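Local coordinates for 2-(acetamidomethylene)succinate hydrolase (PDB 3KXP), which catalyses the last step of vitamin B6 degradation, hydrolysing (E)-2-(acetamidomethylene)succinate to succinic semialdehyde, acetate, ammonia and carbon dioxide, at residues A164-P169 / K267-A272; A175-E180 / G242-L247. One frame throughout, in Å; residues are numbered along the deposited sequence.

How the contacts relate
Both contacts belong to the alpha/beta-hydrolase fold and lie on the same side of the chain's centre, their own centres about 11 Å apart. Along the chain the order is 164-169, 175-180, 242-247, 267-272, which puts both segments of contact 2 between those of contact 1. Strand 159-165 of the mixed sheet leads through the first segment of contact 1 into helix 173-182, which carries the first segment of contact 2. The two touch directly: Phe-167 CD1 is 3.4 Å from Leu-247 CD2, and Lys-267 O lies 3.6 Å from Ala-175 CB. Contact 1 contains Asp-166, the probable catalytic acid, just past strand 159-165, while contact 2 joins helix 173-182 to the 242-247 loop.

Contact 1: residues A164-P169 / K267-A272; sequences AIDFTP and KLVSAA
Asp-166 and Val-269 mark the closest backbone approach, with their CA atoms 6.2 Å apart where the chain leaving strand 159-165 passes the loop before helix 271-280. Val-269 gives the largest single share of the touching surface. Its CG2 methyl sits 3.5 Å from Asp-166 C, against the backbone, while CG1, anti to the backbone N (chi1 174°), reaches Thr-168 OG1 at 3.7 Å. Thr-168 OG1 donates to Pro-169 O, 3.0 Å away, in the carbonyl plane and on a lone pair (C=O...donor angle 139°). Leu-268 CD1 comes within 3.6 Å of Asp-166 O and 3.7 Å of Phe-167 CD2, meeting the ring obliquely. All five touching residues are buried. Asp-166 is the inferred acid of a Ser-142, His-294, Asp-166 catalytic triad: OD2 is hydrogen-bonded to His-294 ND1 and to Ser-266 OG, and OD1 is bonded to Gly-263 N, so both carboxylate oxygens are held. Ser-266 OG also bonds the backbone N of Leu-268 and of Val-269, tying this loop to the carboxylate. Strand 159-165 runs between strands 136-141 and 258-263 of the sheet, Phe-167 rests on helix 143-154, and Thr-168 packs against helices 248-253 and 271-280.

Contact 2: residues A175-E180 / G242-L247; sequences ALDALE and GLRSDL
Arg-244 turns one face of its guanidinium to Leu-176, whose CB stands 4.0 Å above the plane over its centre; Glu-180 OE1 lies over the opposite face, and Asp-177 OD1 is at the edge, near the plane. Together Asp-177, Glu-180 and Arg-244 form a salt-bridge network between helix 173-182 and the loop after helix 233-242 in this alpha/beta-hydrolase fold. The Glu-180 carboxylate plane is within 12° of the guanidinium's, so it lies roughly parallel over that face. Glu-180 OE1 pairs with NH1 and Asp-177 OD1 with NH2, but clashes in the model leave these exact positions doubtful. Glu-180 CG is anti to the backbone N (chi1 -162°), and the chain runs extended from there toward Arg-244. The arginine's aliphatic part slides past Leu-176, with Arg-244 CG lying 4.0 Å from Leu-176 CD1. Leu-243 packs on Leu-176 and Leu-179 and also meets Leu-143, a chloride-site residue, on helix 143-154. Residues Gly-242 to Ser-245 make a type I turn, and Asp-246 OD1 caps the backbone N of Val-248 at the start of helix 248-253. On the apolar side, Leu-179 and Leu-243 cross at about a right angle, Leu-179 CD1 to Leu-243 CD1 at 4.0 Å.

Contact 1: residues A164-P169 / K267-A272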
ATOM      1  N   ALA A 164       8.729   3.967   4.130  1.00 18.83           N
ATOM      2  CA  ALA A 164       9.330   3.936   5.459  1.00 18.01           C
ATOM      3  C   ALA A 164       9.611   2.506   5.937  1.00 19.90           C
ATOM      4  O   ALA A 164       8.736   1.842   6.494  1.00 17.58           O
ATOM      5  CB  ALA A 164       8.414   4.643   6.450  1.00 17.08           C
ATOM      6  N   ILE A 165      10.842   2.050   5.740  1.00 20.68           N
ATOM      7  CA  ILE A 165      11.228   0.697   6.133  1.00 21.32           C
ATOM      8  C   ILE A 165      11.707   0.545   7.577  1.00 21.95           C
ATOM      9  O   ILE A 165      12.815   0.949   7.924  1.00 23.63           O
ATOM     10  CB  ILE A 165      12.350   0.150   5.213  1.00 21.28           C
ATOM     11  CG1 ILE A 165      11.895   0.193   3.747  1.00 21.37           C
ATOM     12  CG2 ILE A 165      12.713  -1.275   5.628  1.00 21.21           C
ATOM     13  CD1 ILE A 165      12.935  -0.343   2.761  1.00 16.99           C
ATOM     14  N   ASP A 166      10.848  -0.042   8.401  1.00 23.19           N
ATOM     15  CA  ASP A 166      11.119  -0.351   9.804  1.00 23.33           C
ATOM     16  C   ASP A 166      11.397   0.751  10.823  1.00 23.16           C
ATOM     17  O   ASP A 166      12.415   0.711  11.525  1.00 21.29           O
ATOM     18  CB  ASP A 166      12.238  -1.393   9.893  1.00 24.00           C
ATOM     19  CG  ASP A 166      11.898  -2.524  10.852  1.00 27.73           C
ATOM     20  OD1 ASP A 166      10.917  -3.249  10.578  1.00 33.82           O
ATOM     21  OD2 ASP A 166      12.590  -2.689  11.880  1.00 26.50           O
ATOM     22  N   PHE A 167      10.498   1.729  10.903  1.00 20.63           N
ATOM     23  CA  PHE A 167      10.613   2.793  11.887  1.00 19.94           C
ATOM     24  C   PHE A 167       9.329   3.583  11.941  1.00 21.14           C
ATOM     25  O   PHE A 167       9.041   4.410  11.076  1.00 25.06           O
ATOM     26  CB  PHE A 167      11.787   3.735  11.611  1.00 19.94           C
ATOM     27  CG  PHE A 167      12.246   4.480  12.843  1.00 16.70           C
ATOM     28  CD1 PHE A 167      11.446   5.461  13.417  1.00 16.06           C
ATOM     29  CD2 PHE A 167      13.431   4.132  13.477  1.00 16.92           C
ATOM     30  CE1 PHE A 167      11.816   6.085  14.617  1.00 17.61           C
ATOM     31  CE2 PHE A 167      13.815   4.746  14.675  1.00 19.25           C
ATOM     32  CZ  PHE A 167      13.001   5.725  15.247  1.00 16.94           C
ATOM     33  N   THR A 168       8.568   3.330  12.991  1.00 20.70           N
ATOM     34  CA  THR A 168       7.276   3.959  13.193  1.00 19.20           C
ATOM     35  C   THR A 168       7.257   4.635  14.558  1.00 19.42           C
ATOM     36  O   THR A 168       8.235   4.578  15.304  1.00 18.43           O
ATOM     37  CB  THR A 168       6.180   2.886  13.206  1.00 20.58           C
ATOM     38  OG1 THR A 168       6.417   2.004  14.314  1.00 19.82           O
ATOM     39  CG2 THR A 168       6.188   2.074  11.902  1.00 18.36           C
ATOM     40  N   PRO A 169       6.144   5.291  14.900  1.00 19.55           N
ATOM     41  CA  PRO A 169       6.100   5.929  16.214  1.00 21.01           C
ATOM     42  C   PRO A 169       5.812   4.790  17.189  1.00 23.04           C
ATOM     43  O   PRO A 169       5.679   3.638  16.767  1.00 22.70           O
ATOM     44  CB  PRO A 169       4.906   6.884  16.108  1.00 20.86           C
ATOM     45  CG  PRO A 169       4.656   7.029  14.616  1.00 19.68           C
ATOM     46  CD  PRO A 169       4.962   5.654  14.099  1.00 20.64           C
ATOM     47  N   LYS A 267      13.413  -6.415  15.832  1.00 24.92           N
ATOM     48  CA  LYS A 267      13.532  -6.187  17.263  1.00 29.08           C
ATOM     49  C   LYS A 267      13.412  -4.697  17.590  1.00 28.04           C
ATOM     50  O   LYS A 267      13.405  -4.316  18.757  1.00 29.91           O
ATOM     51  CB  LYS A 267      14.860  -6.736  17.794  1.00 32.01           C
ATOM     52  CG  LYS A 267      15.021  -8.228  17.603  1.00 37.13           C
ATOM     53  CD  LYS A 267      16.256  -8.760  18.317  1.00 43.06           C
ATOM     54  CE  LYS A 267      17.542  -8.043  17.908  1.00 46.99           C
ATOM     55  NZ  LYS A 267      18.753  -8.605  18.607  1.00 49.36           N
ATOM     56  N   LEU A 268      13.307  -3.861  16.561  1.00 26.70           N
ATOM     57  CA  LEU A 268      13.173  -2.420  16.763  1.00 25.76           C
ATOM     58  C   LEU A 268      11.691  -2.043  16.724  1.00 26.61           C
ATOM     59  O   LEU A 268      11.175  -1.436  17.660  1.00 27.50           O
ATOM     60  CB  LEU A 268      13.931  -1.652  15.677  1.00 25.46           C
ATOM     61  CG  LEU A 268      14.423  -0.214  15.932  1.00 28.79           C
ATOM     62  CD1 LEU A 268      13.923   0.677  14.814  1.00 25.93           C
ATOM     63  CD2 LEU A 268      13.970   0.309  17.283  1.00 25.00           C
ATOM     64  N   VAL A 269      11.007  -2.413  15.645  1.00 25.98           N
ATOM     65  CA  VAL A 269       9.583  -2.119  15.511  1.00 25.58           C
ATOM     66  C   VAL A 269       8.789  -3.389  15.809  1.00 26.97           C
ATOM     67  O   VAL A 269       8.789  -4.334  15.020  1.00 27.62           O
ATOM     68  CB  VAL A 269       9.231  -1.619  14.085  1.00 25.49           C
ATOM     69  CG1 VAL A 269       7.723  -1.470  13.931  1.00 21.73           C
ATOM     70  CG2 VAL A 269       9.914  -0.284  13.819  1.00 24.74           C
ATOM     71  N   SER A 270       8.122  -3.398  16.959  1.00 25.90           N
ATOM     72  CA  SER A 270       7.328  -4.538  17.388  1.00 22.80           C
ATOM     73  C   SER A 270       5.987  -4.552  16.678  1.00 21.87           C
ATOM     74  O   SER A 270       5.566  -3.544  16.110  1.00 21.06           O
ATOM     75  CB  SER A 270       7.067  -4.454  18.886  1.00 23.12           C
ATOM     76  OG  SER A 270       6.075  -3.473  19.142  1.00 24.23           O
ATOM     77  N   ALA A 271       5.310  -5.693  16.733  1.00 18.46           N
ATOM     78  CA  ALA A 271       3.997  -5.823  16.118  1.00 21.11           C
ATOM     79  C   ALA A 271       3.008  -4.874  16.809  1.00 20.72           C
ATOM     80  O   ALA A 271       2.107  -4.329  16.176  1.00 22.02           O
ATOM     81  CB  ALA A 271       3.512  -7.253  16.234  1.00 19.30           C
ATOM     82  N   ALA A 272       3.182  -4.686  18.111  1.00 20.64           N
ATOM     83  CA  ALA A 272       2.310  -3.799  18.876  1.00 21.74           C
ATOM     84  C   ALA A 272       2.512  -2.360  18.400  1.00 21.75           C
ATOM     85  O   ALA A 272       1.550  -1.603  18.256  1.00 23.41           O
ATOM     86  CB  ALA A 272       2.619  -3.916  20.376  1.00 18.31           C
TER

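Contact 2: residues A175-E180 / G242-L247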
ATOM      1  N   ALA A 175      13.516  -1.268  23.276  1.00 30.94           N
ATOM      2  CA  ALA A 175      14.049  -1.464  21.932  1.00 29.98           C
ATOM      3  C   ALA A 175      15.062  -0.372  21.584  1.00 29.62           C
ATOM      4  O   ALA A 175      16.090  -0.640  20.953  1.00 28.98           O
ATOM      5  CB  ALA A 175      12.906  -1.483  20.914  1.00 31.26           C
ATOM      6  N   LEU A 176      14.771   0.856  21.997  1.00 28.18           N
ATOM      7  CA  LEU A 176      15.681   1.965  21.758  1.00 29.34           C
ATOM      8  C   LEU A 176      16.877   1.865  22.707  1.00 29.84           C
ATOM      9  O   LEU A 176      17.973   2.307  22.363  1.00 29.27           O
ATOM     10  CB  LEU A 176      14.954   3.304  21.929  1.00 29.31           C
ATOM     11  CG  LEU A 176      14.024   3.606  20.742  1.00 32.50           C
ATOM     12  CD1 LEU A 176      13.067   4.751  21.054  1.00 29.76           C
ATOM     13  CD2 LEU A 176      14.884   3.908  19.521  1.00 30.61           C
ATOM     14  N   ASP A 177      16.673   1.283  23.890  1.00 29.64           N
ATOM     15  CA  ASP A 177      17.777   1.111  24.836  1.00 29.75           C
ATOM     16  C   ASP A 177      18.795   0.194  24.171  1.00 29.48           C
ATOM     17  O   ASP A 177      19.998   0.430  24.239  1.00 28.00           O
ATOM     18  CB  ASP A 177      17.317   0.448  26.147  1.00 30.28           C
ATOM     19  CG  ASP A 177      16.460   1.364  27.006  1.00 33.02           C
ATOM     20  OD1 ASP A 177      16.554   2.590  26.832  1.00 34.18           O
ATOM     21  OD2 ASP A 177      15.700   0.864  27.867  1.00 34.89           O
ATOM     22  N   ALA A 178      18.295  -0.847  23.513  1.00 28.78           N
ATOM     23  CA  ALA A 178      19.147  -1.818  22.846  1.00 29.37           C
ATOM     24  C   ALA A 178      19.935  -1.202  21.700  1.00 31.05           C
ATOM     25  O   ALA A 178      21.131  -1.471  21.542  1.00 30.70           O
ATOM     26  CB  ALA A 178      18.309  -2.976  22.328  1.00 26.51           C
ATOM     27  N   LEU A 179      19.257  -0.389  20.895  1.00 32.71           N
ATOM     28  CA  LEU A 179      19.900   0.258  19.753  1.00 34.85           C
ATOM     29  C   LEU A 179      20.995   1.199  20.249  1.00 35.68           C
ATOM     30  O   LEU A 179      22.106   1.223  19.719  1.00 33.76           O
ATOM     31  CB  LEU A 179      18.862   1.037  18.935  1.00 33.90           C
ATOM     32  CG  LEU A 179      19.285   1.605  17.580  1.00 33.39           C
ATOM     33  CD1 LEU A 179      18.042   1.997  16.802  1.00 32.83           C
ATOM     34  CD2 LEU A 179      20.199   2.800  17.769  1.00 33.24           C
ATOM     35  N   GLU A 180      20.670   1.956  21.288  1.00 35.78           N
ATOM     36  CA  GLU A 180      21.606   2.904  21.862  1.00 38.73           C
ATOM     37  C   GLU A 180      22.838   2.246  22.509  1.00 38.28           C
ATOM     38  O   GLU A 180      23.951   2.757  22.389  1.00 39.50           O
ATOM     39  CB  GLU A 180      20.867   3.765  22.883  1.00 38.94           C
ATOM     40  CG  GLU A 180      21.569   5.040  23.243  1.00 44.73           C
ATOM     41  CD  GLU A 180      20.646   5.996  23.961  1.00 47.91           C
ATOM     42  OE1 GLU A 180      20.158   5.632  25.049  1.00 50.21           O
ATOM     43  OE2 GLU A 180      20.399   7.106  23.437  1.00 49.41           O
ATOM     44  N   GLY A 242      18.607  10.863  19.629  1.00 28.59           N
ATOM     45  CA  GLY A 242      17.662  11.693  18.908  1.00 26.57           C
ATOM     46  C   GLY A 242      16.527  10.825  18.386  1.00 26.68           C
ATOM     47  O   GLY A 242      15.434  11.314  18.123  1.00 25.02           O
ATOM     48  N   LEU A 243      16.791   9.525  18.251  1.00 26.03           N
ATOM     49  CA  LEU A 243      15.802   8.575  17.750  1.00 26.26           C
ATOM     50  C   LEU A 243      14.675   8.313  18.740  1.00 26.63           C
ATOM     51  O   LEU A 243      13.662   7.723  18.381  1.00 26.31           O
ATOM     52  CB  LEU A 243      16.477   7.249  17.376  1.00 24.17           C
ATOM     53  CG  LEU A 243      17.387   7.287  16.144  1.00 24.11           C
ATOM     54  CD1 LEU A 243      18.021   5.932  15.921  1.00 23.46           C
ATOM     55  CD2 LEU A 243      16.570   7.693  14.931  1.00 21.66           C
ATOM     56  N   ARG A 244      14.852   8.761  19.978  1.00 27.42           N
ATOM     57  CA  ARG A 244      13.846   8.578  21.020  1.00 28.99           C
ATOM     58  C   ARG A 244      12.715   9.600  20.958  1.00 30.07           C
ATOM     59  O   ARG A 244      11.700   9.440  21.632  1.00 31.65           O
ATOM     60  CB  ARG A 244      14.494   8.676  22.403  1.00 29.07           C
ATOM     61  CG  ARG A 244      15.390   7.512  22.786  1.00 31.35           C
ATOM     62  CD  ARG A 244      16.003   7.768  24.153  1.00 33.91           C
ATOM     63  NE  ARG A 244      16.073   6.552  24.955  1.00 37.58           N
ATOM     64  CZ  ARG A 244      16.942   5.570  24.757  1.00 38.28           C
ATOM     65  NH1 ARG A 244      17.834   5.654  23.779  1.00 41.97           N
ATOM     66  NH2 ARG A 244      16.913   4.499  25.531  1.00 36.43           N
ATOM     67  N   SER A 245      12.878  10.648  20.158  1.00 30.47           N
ATOM     68  CA  SER A 245      11.858  11.687  20.089  1.00 31.47           C
ATOM     69  C   SER A 245      10.520  11.204  19.535  1.00 30.78           C
ATOM     70  O   SER A 245      10.452  10.245  18.763  1.00 29.63           O
ATOM     71  CB  SER A 245      12.369  12.888  19.282  1.00 30.92           C
ATOM     72  OG  SER A 245      12.738  12.502  17.972  1.00 35.11           O
ATOM     73  N   ASP A 246       9.462  11.884  19.958  1.00 29.15           N
ATOM     74  CA  ASP A 246       8.103  11.568  19.557  1.00 29.63           C
ATOM     75  C   ASP A 246       7.938  11.709  18.047  1.00 28.54           C
ATOM     76  O   ASP A 246       8.122  12.787  17.488  1.00 26.20           O
ATOM     77  CB  ASP A 246       7.127  12.490  20.304  1.00 31.84           C
ATOM     78  CG  ASP A 246       5.671  12.106  20.097  1.00 34.43           C
ATOM     79  OD1 ASP A 246       5.400  10.980  19.623  1.00 34.74           O
ATOM     80  OD2 ASP A 246       4.794  12.932  20.425  1.00 37.61           O
ATOM     81  N   LEU A 247       7.581  10.604  17.399  1.00 27.82           N
ATOM     82  CA  LEU A 247       7.401  10.568  15.956  1.00 26.16           C
ATOM     83  C   LEU A 247       5.923  10.635  15.545  1.00 25.45           C
ATOM     84  O   LEU A 247       5.603  10.633  14.353  1.00 26.82           O
ATOM     85  CB  LEU A 247       8.046   9.289  15.405  1.00 24.87           C
ATOM     86  CG  LEU A 247       8.336   9.238  13.904  1.00 25.31           C
ATOM     87  CD1 LEU A 247       9.168  10.454  13.496  1.00 23.17           C
ATOM     88  CD2 LEU A 247       9.067   7.946  13.572  1.00 23.57           C
TER